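Local coordinates for protein RNA-dependent RNA Polymerase (Bombyx mori cytoplasmic polyhedrosis virus, PDB 6TZ0) that synthesises RNA from ribonucleoside triphosphates on an RNA template, serving both transcription and replication of the double-stranded RNA genome of the virus, at residues S809-Y817 against L827-A835; F358-T367 against A549-T559. One frame throughout, in Å; residues are numbered along the deposited sequence.

Overall arrangement
Contact 2 comes first along the chain and closes before contact 1 opens. It lies within the central polymerase domain, where the loop between helix 349-356 and strand 370-375 packs on the segment that follows strand 541-548, beside the nucleotide and magnesium sites. Contact 1 is a beta hairpin, strands 813-815 and 827-831, in a separate three-stranded antiparallel sheet beside an ATP site that includes R791. The two centres are about 61 Å apart, on opposite sides of the chain's centre, with nearest atoms about 42 Å apart. They share no sheet, consistent with the catalytic palm and this second nucleotide site being separate regions of one large polymerase.

Contact 1. Residues S809-Y817 against L827-A835; sequences SKYMTLVKY and LMSLILPLA
V815 and S829 join the two strands of a beta hairpin as an antiparallel hydrogen-bonded pair. V815 N donates to S829 O at 2.6 Å, and S829 N returns a bond to V815 O. The next pair, L814 and L830, is non-hydrogen-bonded, and here the strands come close, with 4.3 Å between the two CA atoms. The tightly packed part is made by these leucines with M812 and M828. The side chains of L814 and L830 lie side by side and point the same way, L814 CG resting 3.8 Å from L830 CB. M828 SD lies 3.6 Å from the L814 methyl CD2; with M828 CG anti to the backbone N (chi1 -171°) and chi2 extended, the chain carries the sulfur out to that leucine. Farther along, M812 bends at chi3 and lays its CE 3.9 Å from L830 CD1.

The opposite face, that of T813, V815, S829 and I831, is the one that reaches solvent: T813 and V815 are exposed, whereas their partners across the hairpin, I831 and S829, are buried. Y817 and L827 form an exposed end of the hairpin, where the tyrosine ring passes obliquely by the leucine, with Y817 CE2 3.6 Å from L827 CD1. From T813 on, toward P833, the chains spread, and the CA atoms of M812 and P833 are 6.8 Å apart.

Strand 827-831 is the middle of a three-stranded antiparallel sheet: M828 and L830 bond through their backbones to L794 and F792 of strand 791-795. R791 of that strand, an ATP-binding residue, has its side chain about 4 Å from the side chain of S829. Helix 801-808 covers L814 and M828, helix 902-911 meets M812, and helix 20-35 packs against I831 and P833.

Contact 2. Residues F358-T367 against A549-T559; sequences FPRIEQRLVT and AGMDASVTTNT
The backbone nitrogen of R360, in an irregular loop, donates to A553 O at 3.0 Å, a fairly straight bond (162° at the hydrogen). It ties the loop to the C-terminal part of polymerase motif A of the palm and the turn and helix that follow, which hold the UTP-binding residues G550 and D552. Next to it, A553 CB faces F358 O at 3.4 Å. The R360 chain runs extended from CG to NE, which carries NH2 across to A549 O in a bent hydrogen bond, whose 2.5 Å length is doubtful at this resolution. This acceptor lies near the guanidinium plane, while the donor sits above the carbonyl plane. At the other end of the loop, V366 CG1, anti to its own nitrogen (chi1 176°), packs 4.0 Å from N558 CB, and the two side chains slide past each other in opposite directions.

In the second shell, S554 OG stands at the edge of the guanidinium and donates to G550 O at 2.6 Å. D552 OD1 makes a weak hydrogen bond with H648 NE2 of helix 644-665. The neighbouring chain, Viral structural protein 4, packs on both segments: its R469 on F358, its I457 on I361, its P539 on N558. T556, the N-cap of helix 557-573, shares a hydrogen bond between its OG1 and T559 OG1, 3.0 Å apart.

Contact 1. Residues S809-Y817 against L827-A835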
loop_
_atom_site.group_PDB
_atom_site.type_symbol
_atom_site.label_atom_id
_atom_site.label_comp_id
_atom_site.label_asym_id
_atom_site.label_seq_id
_atom_site.Cartn_x
_atom_site.Cartn_y
_atom_site.Cartn_z
ATOM N N SER A 809 18.246 -37.151 -27.319
ATOM C CA SER A 809 18.461 -38.204 -26.337
ATOM C C SER A 809 19.927 -38.579 -26.150
ATOM O O SER A 809 20.232 -39.346 -25.229
ATOM C CB SER A 809 17.666 -39.450 -26.714
ATOM O OG SER A 809 17.870 -40.472 -25.756
ATOM N N LYS A 810 20.838 -38.069 -26.983
ATOM C CA LYS A 810 22.254 -38.370 -26.783
ATOM C C LYS A 810 22.826 -37.646 -25.575
ATOM O O LYS A 810 23.781 -38.130 -24.960
ATOM C CB LYS A 810 23.071 -38.011 -28.021
ATOM C CG LYS A 810 22.817 -38.890 -29.219
ATOM C CD LYS A 810 23.805 -38.578 -30.321
ATOM C CE LYS A 810 23.534 -37.220 -30.925
ATOM N NZ LYS A 810 22.219 -37.207 -31.614
ATOM N N TYR A 811 22.266 -36.492 -25.220
ATOM C CA TYR A 811 22.780 -35.706 -24.113
ATOM C C TYR A 811 21.842 -35.648 -22.920
ATOM O O TYR A 811 22.285 -35.288 -21.827
ATOM C CB TYR A 811 23.086 -34.276 -24.579
ATOM C CG TYR A 811 24.163 -34.205 -25.635
ATOM C CD1 TYR A 811 25.507 -34.285 -25.291
ATOM C CD2 TYR A 811 23.837 -34.063 -26.977
ATOM C CE1 TYR A 811 26.493 -34.224 -26.254
ATOM C CE2 TYR A 811 24.815 -34.000 -27.945
ATOM C CZ TYR A 811 26.139 -34.081 -27.579
ATOM O OH TYR A 811 27.118 -34.016 -28.542
ATOM N N MET A 812 20.569 -35.985 -23.098
ATOM C CA MET A 812 19.577 -35.899 -22.039
ATOM C C MET A 812 18.765 -37.185 -21.997
ATOM O O MET A 812 18.929 -38.080 -22.830
ATOM C CB MET A 812 18.639 -34.704 -22.245
ATOM C CG MET A 812 19.303 -33.351 -22.166
ATOM S SD MET A 812 18.100 -32.030 -22.348
ATOM C CE MET A 812 17.747 -32.144 -24.092
ATOM N N THR A 813 17.876 -37.267 -21.011
ATOM C CA THR A 813 16.912 -38.352 -20.901
ATOM C C THR A 813 15.519 -37.778 -21.111
ATOM O O THR A 813 15.130 -36.821 -20.436
ATOM C CB THR A 813 17.001 -39.045 -19.541
ATOM O OG1 THR A 813 16.597 -38.136 -18.514
ATOM C CG2 THR A 813 18.432 -39.488 -19.270
ATOM N N LEU A 814 14.773 -38.363 -22.047
ATOM C CA LEU A 814 13.507 -37.804 -22.492
ATOM C C LEU A 814 12.431 -38.878 -22.420
ATOM O O LEU A 814 12.684 -40.041 -22.743
ATOM C CB LEU A 814 13.605 -37.257 -23.928
ATOM C CG LEU A 814 14.391 -35.969 -24.223
ATOM C CD1 LEU A 814 15.895 -36.202 -24.305
ATOM C CD2 LEU A 814 13.910 -35.306 -25.491
ATOM N N VAL A 815 11.235 -38.486 -21.992
ATOM C CA VAL A 815 10.100 -39.393 -21.858
ATOM C C VAL A 815 9.144 -39.117 -23.008
ATOM O O VAL A 815 8.622 -38.004 -23.139
ATOM C CB VAL A 815 9.401 -39.230 -20.503
ATOM C CG1 VAL A 815 8.177 -40.120 -20.429
ATOM C CG2 VAL A 815 10.367 -39.545 -19.374
ATOM N N LYS A 816 8.905 -40.129 -23.834
ATOM C CA LYS A 816 8.141 -39.970 -25.061
ATOM C C LYS A 816 6.773 -40.629 -24.941
ATOM O O LYS A 816 6.552 -41.516 -24.112
ATOM C CB LYS A 816 8.908 -40.552 -26.253
ATOM C CG LYS A 816 9.061 -42.062 -26.241
ATOM C CD LYS A 816 10.000 -42.496 -27.348
ATOM C CE LYS A 816 9.393 -42.243 -28.716
ATOM N NZ LYS A 816 10.268 -42.713 -29.822
ATOM N N TYR A 817 5.851 -40.174 -25.781
ATOM C CA TYR A 817 4.497 -40.705 -25.820
ATOM C C TYR A 817 4.326 -41.623 -27.025
ATOM O O TYR A 817 5.193 -41.723 -27.895
ATOM C CB TYR A 817 3.469 -39.572 -25.854
ATOM C CG TYR A 817 3.362 -38.786 -24.565
ATOM C CD1 TYR A 817 3.901 -39.272 -23.376
ATOM C CD2 TYR A 817 2.717 -37.560 -24.536
ATOM C CE1 TYR A 817 3.806 -38.552 -22.201
ATOM C CE2 TYR A 817 2.615 -36.835 -23.367
ATOM C CZ TYR A 817 3.163 -37.335 -22.203
ATOM O OH TYR A 817 3.061 -36.617 -21.037
ATOM N N LEU A 827 2.905 -33.559 -27.156
ATOM C CA LEU A 827 3.918 -32.949 -26.312
ATOM C C LEU A 827 4.895 -33.994 -25.792
ATOM O O LEU A 827 4.520 -35.120 -25.462
ATOM C CB LEU A 827 3.265 -32.171 -25.162
ATOM C CG LEU A 827 2.321 -32.810 -24.141
ATOM C CD1 LEU A 827 3.055 -33.300 -22.899
ATOM C CD2 LEU A 827 1.234 -31.821 -23.763
ATOM N N MET A 828 6.162 -33.600 -25.729
ATOM C CA MET A 828 7.254 -34.474 -25.333
ATOM C C MET A 828 7.758 -34.060 -23.960
ATOM O O MET A 828 7.951 -32.870 -23.692
ATOM C CB MET A 828 8.389 -34.410 -26.354
ATOM C CG MET A 828 9.489 -35.428 -26.169
ATOM S SD MET A 828 10.812 -35.170 -27.369
ATOM C CE MET A 828 10.080 -35.768 -28.881
ATOM N N SER A 829 7.967 -35.043 -23.093
ATOM C CA SER A 829 8.430 -34.804 -21.733
ATOM C C SER A 829 9.945 -34.960 -21.687
ATOM O O SER A 829 10.468 -36.047 -21.949
ATOM C CB SER A 829 7.758 -35.772 -20.759
ATOM O OG SER A 829 8.228 -35.585 -19.437
ATOM N N LEU A 830 10.648 -33.876 -21.368
ATOM C CA LEU A 830 12.080 -33.946 -21.121
ATOM C C LEU A 830 12.376 -33.477 -19.707
ATOM O O LEU A 830 11.771 -32.522 -19.215
ATOM C CB LEU A 830 12.910 -33.120 -22.128
ATOM C CG LEU A 830 12.907 -31.593 -22.187
ATOM C CD1 LEU A 830 14.217 -31.112 -22.757
ATOM C CD2 LEU A 830 11.792 -31.117 -23.086
ATOM N N ILE A 831 13.298 -34.169 -19.054
ATOM C CA ILE A 831 13.744 -33.816 -17.716
ATOM C C ILE A 831 15.196 -33.361 -17.801
ATOM O O ILE A 831 16.024 -33.993 -18.470
ATOM C CB ILE A 831 13.537 -34.981 -16.731
ATOM C CG1 ILE A 831 14.183 -36.264 -17.234
ATOM C CG2 ILE A 831 12.055 -35.235 -16.531
ATOM C CD1 ILE A 831 14.178 -37.356 -16.239
ATOM N N LEU A 832 15.481 -32.233 -17.188
ATOM C CA LEU A 832 16.804 -31.647 -17.259
ATOM C C LEU A 832 17.773 -32.390 -16.342
ATOM O O LEU A 832 17.360 -32.961 -15.330
ATOM C CB LEU A 832 16.727 -30.160 -16.911
ATOM C CG LEU A 832 15.966 -29.664 -15.679
ATOM C CD1 LEU A 832 16.803 -29.644 -14.406
ATOM C CD2 LEU A 832 15.403 -28.287 -15.973
ATOM N N PRO A 833 19.056 -32.444 -16.699
ATOM C CA PRO A 833 20.029 -33.109 -15.828
ATOM C C PRO A 833 20.315 -32.281 -14.588
ATOM O O PRO A 833 20.006 -31.091 -14.514
ATOM C CB PRO A 833 21.272 -33.231 -16.713
ATOM C CG PRO A 833 21.143 -32.120 -17.683
ATOM C CD PRO A 833 19.678 -31.988 -17.956
ATOM N N LEU A 834 20.928 -32.935 -13.597
ATOM C CA LEU A 834 21.250 -32.239 -12.357
ATOM C C LEU A 834 22.398 -31.255 -12.516
ATOM O O LEU A 834 22.589 -30.410 -11.639
ATOM C CB LEU A 834 21.598 -33.221 -11.242
ATOM C CG LEU A 834 20.494 -34.082 -10.657
ATOM C CD1 LEU A 834 21.069 -34.918 -9.548
ATOM C CD2 LEU A 834 19.392 -33.207 -10.148
ATOM N N ALA A 835 23.160 -31.335 -13.607
ATOM C CA ALA A 835 24.223 -30.366 -13.834
ATOM C C ALA A 835 23.685 -28.989 -14.194
ATOM O O ALA A 835 24.431 -28.013 -14.112
ATOM C CB ALA A 835 25.162 -30.857 -14.931
#

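Contact 2. Residues F358-T367 against A549-T559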
loop_
_atom_site.group_PDB
_atom_site.type_symbol
_atom_site.label_atom_id
_atom_site.label_comp_id
_atom_site.label_asym_id
_atom_site.label_seq_id
_atom_site.Cartn_x
_atom_site.Cartn_y
_atom_site.Cartn_z
ATOM N N PHE A 358 -12.734 -3.326 10.200
ATOM C CA PHE A 358 -13.865 -2.703 10.882
ATOM C C PHE A 358 -13.348 -1.725 11.933
ATOM O O PHE A 358 -12.462 -2.080 12.714
ATOM C CB PHE A 358 -14.749 -3.757 11.544
ATOM C CG PHE A 358 -16.106 -3.248 11.956
ATOM C CD1 PHE A 358 -17.153 -3.231 11.052
ATOM C CD2 PHE A 358 -16.324 -2.752 13.225
ATOM C CE1 PHE A 358 -18.398 -2.760 11.420
ATOM C CE2 PHE A 358 -17.559 -2.263 13.589
ATOM C CZ PHE A 358 -18.597 -2.275 12.688
ATOM N N PRO A 359 -13.886 -0.507 11.999
ATOM C CA PRO A 359 -13.329 0.502 12.906
ATOM C C PRO A 359 -13.693 0.242 14.357
ATOM O O PRO A 359 -14.670 -0.440 14.666
ATOM C CB PRO A 359 -13.966 1.802 12.412
ATOM C CG PRO A 359 -15.234 1.374 11.816
ATOM C CD PRO A 359 -14.987 0.040 11.192
ATOM N N ARG A 360 -12.903 0.818 15.257
ATOM C CA ARG A 360 -13.128 0.625 16.681
ATOM C C ARG A 360 -12.667 1.836 17.477
ATOM O O ARG A 360 -11.897 2.664 16.991
ATOM C CB ARG A 360 -12.430 -0.633 17.180
ATOM C CG ARG A 360 -10.934 -0.630 17.043
ATOM C CD ARG A 360 -10.427 -1.935 17.595
ATOM N NE ARG A 360 -8.978 -2.039 17.596
ATOM C CZ ARG A 360 -8.323 -3.045 18.155
ATOM N NH1 ARG A 360 -8.998 -4.012 18.759
ATOM N NH2 ARG A 360 -7.001 -3.084 18.125
ATOM N N ILE A 361 -13.259 1.973 18.661
ATOM C CA ILE A 361 -13.003 3.081 19.569
ATOM C C ILE A 361 -12.396 2.587 20.869
ATOM O O ILE A 361 -12.968 1.735 21.539
ATOM C CB ILE A 361 -14.321 3.792 19.920
ATOM C CG1 ILE A 361 -14.672 4.828 18.857
ATOM C CG2 ILE A 361 -14.236 4.434 21.294
ATOM C CD1 ILE A 361 -16.154 4.931 18.592
ATOM N N GLU A 362 -11.253 3.147 21.244
ATOM C CA GLU A 362 -10.574 2.725 22.460
ATOM C C GLU A 362 -10.222 3.857 23.413
ATOM O O GLU A 362 -9.853 4.945 22.977
ATOM C CB GLU A 362 -9.291 1.968 22.105
ATOM C CG GLU A 362 -9.465 0.881 21.060
ATOM C CD GLU A 362 -10.140 -0.356 21.620
ATOM O OE1 GLU A 362 -9.588 -0.959 22.566
ATOM O OE2 GLU A 362 -11.223 -0.725 21.118
ATOM N N GLN A 363 -10.401 3.591 24.710
ATOM C CA GLN A 363 -10.034 4.486 25.824
ATOM C C GLN A 363 -10.832 5.774 26.073
ATOM O O GLN A 363 -11.271 6.034 27.187
ATOM C CB GLN A 363 -8.518 4.767 25.885
ATOM C CG GLN A 363 -7.621 3.577 25.574
ATOM C CD GLN A 363 -7.285 2.765 26.802
ATOM O OE1 GLN A 363 -7.750 3.059 27.899
ATOM N NE2 GLN A 363 -6.474 1.734 26.622
ATOM N N ARG A 364 -10.988 6.578 25.032
ATOM C CA ARG A 364 -11.628 7.892 25.136
ATOM C C ARG A 364 -11.795 8.548 23.776
ATOM O O ARG A 364 -11.148 8.183 22.794
ATOM C CB ARG A 364 -10.880 8.887 26.023
ATOM C CG ARG A 364 -9.456 9.106 25.680
ATOM C CD ARG A 364 -8.901 9.974 26.765
ATOM N NE ARG A 364 -9.247 9.421 28.072
ATOM C CZ ARG A 364 -8.589 8.444 28.683
ATOM N NH1 ARG A 364 -7.533 7.885 28.111
ATOM N NH2 ARG A 364 -8.996 8.019 29.867
ATOM N N LEU A 365 -12.635 9.576 23.766
ATOM C CA LEU A 365 -12.964 10.285 22.543
ATOM C C LEU A 365 -12.013 11.453 22.322
ATOM O O LEU A 365 -11.636 12.155 23.262
ATOM C CB LEU A 365 -14.397 10.791 22.615
ATOM C CG LEU A 365 -15.441 9.700 22.806
ATOM C CD1 LEU A 365 -16.786 10.330 23.012
ATOM C CD2 LEU A 365 -15.454 8.787 21.610
ATOM N N VAL A 366 -11.636 11.665 21.069
ATOM C CA VAL A 366 -10.752 12.752 20.675
ATOM C C VAL A 366 -11.615 13.911 20.197
ATOM O O VAL A 366 -12.521 13.721 19.380
ATOM C CB VAL A 366 -9.771 12.289 19.585
ATOM C CG1 VAL A 366 -8.920 13.430 19.097
ATOM C CG2 VAL A 366 -8.897 11.183 20.121
ATOM N N THR A 367 -11.366 15.101 20.730
ATOM C CA THR A 367 -12.166 16.268 20.394
ATOM C C THR A 367 -11.526 17.043 19.243
ATOM O O THR A 367 -10.591 16.574 18.592
ATOM C CB THR A 367 -12.371 17.135 21.627
ATOM O OG1 THR A 367 -11.098 17.481 22.180
ATOM C CG2 THR A 367 -13.188 16.389 22.652
ATOM N N ALA A 549 -2.098 -1.930 19.080
ATOM C CA ALA A 549 -2.874 -3.001 18.467
ATOM C C ALA A 549 -3.915 -2.406 17.528
ATOM O O ALA A 549 -4.854 -1.746 17.976
ATOM C CB ALA A 549 -3.538 -3.851 19.544
ATOM N N GLY A 550 -3.753 -2.646 16.227
ATOM C CA GLY A 550 -4.763 -2.282 15.253
ATOM C C GLY A 550 -4.902 -0.793 15.035
ATOM O O GLY A 550 -5.907 -0.198 15.434
ATOM N N MET A 551 -3.902 -0.175 14.411
ATOM C CA MET A 551 -3.862 1.281 14.382
ATOM C C MET A 551 -4.773 1.863 13.306
ATOM O O MET A 551 -5.398 2.902 13.532
ATOM C CB MET A 551 -2.426 1.764 14.190
ATOM C CG MET A 551 -2.261 3.252 14.415
ATOM S SD MET A 551 -0.564 3.835 14.405
ATOM C CE MET A 551 -0.825 5.581 14.701
ATOM N N ASP A 552 -4.870 1.211 12.140
ATOM C CA ASP A 552 -5.697 1.741 11.058
ATOM C C ASP A 552 -7.179 1.717 11.395
ATOM O O ASP A 552 -7.930 2.579 10.929
ATOM C CB ASP A 552 -5.463 0.967 9.764
ATOM C CG ASP A 552 -4.174 1.341 9.093
ATOM O OD1 ASP A 552 -3.733 2.492 9.273
ATOM O OD2 ASP A 552 -3.607 0.500 8.367
ATOM N N ALA A 553 -7.617 0.752 12.194
ATOM C CA ALA A 553 -8.993 0.745 12.657
ATOM C C ALA A 553 -9.211 1.674 13.838
ATOM O O ALA A 553 -10.360 1.985 14.161
ATOM C CB ALA A 553 -9.413 -0.673 13.031
ATOM N N SER A 554 -8.140 2.132 14.484
ATOM C CA SER A 554 -8.260 2.971 15.668
ATOM C C SER A 554 -8.281 4.458 15.353
ATOM O O SER A 554 -8.788 5.236 16.165
ATOM C CB SER A 554 -7.111 2.689 16.636
ATOM O OG SER A 554 -7.149 1.362 17.118
ATOM N N VAL A 555 -7.744 4.868 14.207
ATOM C CA VAL A 555 -7.714 6.279 13.832
ATOM C C VAL A 555 -9.128 6.704 13.455
ATOM O O VAL A 555 -9.654 6.291 12.420
ATOM C CB VAL A 555 -6.732 6.532 12.682
ATOM C CG1 VAL A 555 -6.795 7.975 12.218
ATOM C CG2 VAL A 555 -5.329 6.187 13.112
ATOM N N THR A 556 -9.745 7.534 14.285
ATOM C CA THR A 556 -11.089 8.020 14.013
ATOM C C THR A 556 -11.010 9.216 13.067
ATOM O O THR A 556 -9.968 9.513 12.479
ATOM C CB THR A 556 -11.801 8.368 15.316
ATOM O OG1 THR A 556 -11.138 9.467 15.944
ATOM C CG2 THR A 556 -11.764 7.192 16.262
ATOM N N THR A 557 -12.122 9.925 12.902
ATOM C CA THR A 557 -12.125 11.109 12.053
ATOM C C THR A 557 -11.443 12.277 12.761
ATOM O O THR A 557 -10.669 13.038 12.151
ATOM C CB THR A 557 -13.568 11.450 11.686
ATOM O OG1 THR A 557 -14.244 10.251 11.301
ATOM C CG2 THR A 557 -13.605 12.373 10.509
ATOM N N ASN A 558 -11.686 12.393 14.065
ATOM C CA ASN A 558 -11.039 13.417 14.867
ATOM C C ASN A 558 -9.545 13.162 15.018
ATOM O O ASN A 558 -8.773 14.112 15.182
ATOM C CB ASN A 558 -11.703 13.488 16.233
ATOM C CG ASN A 558 -13.118 13.985 16.159
ATOM O OD1 ASN A 558 -13.423 14.882 15.392
ATOM N ND2 ASN A 558 -13.993 13.412 16.967
ATOM N N THR A 559 -9.117 11.902 14.978
ATOM C CA THR A 559 -7.690 11.613 15.014
ATOM C C THR A 559 -7.021 12.025 13.709
ATOM O O THR A 559 -5.874 12.490 13.714
ATOM C CB THR A 559 -7.478 10.129 15.308
ATOM O OG1 THR A 559 -8.169 9.789 16.511
ATOM C CG2 THR A 559 -6.013 9.814 15.515
#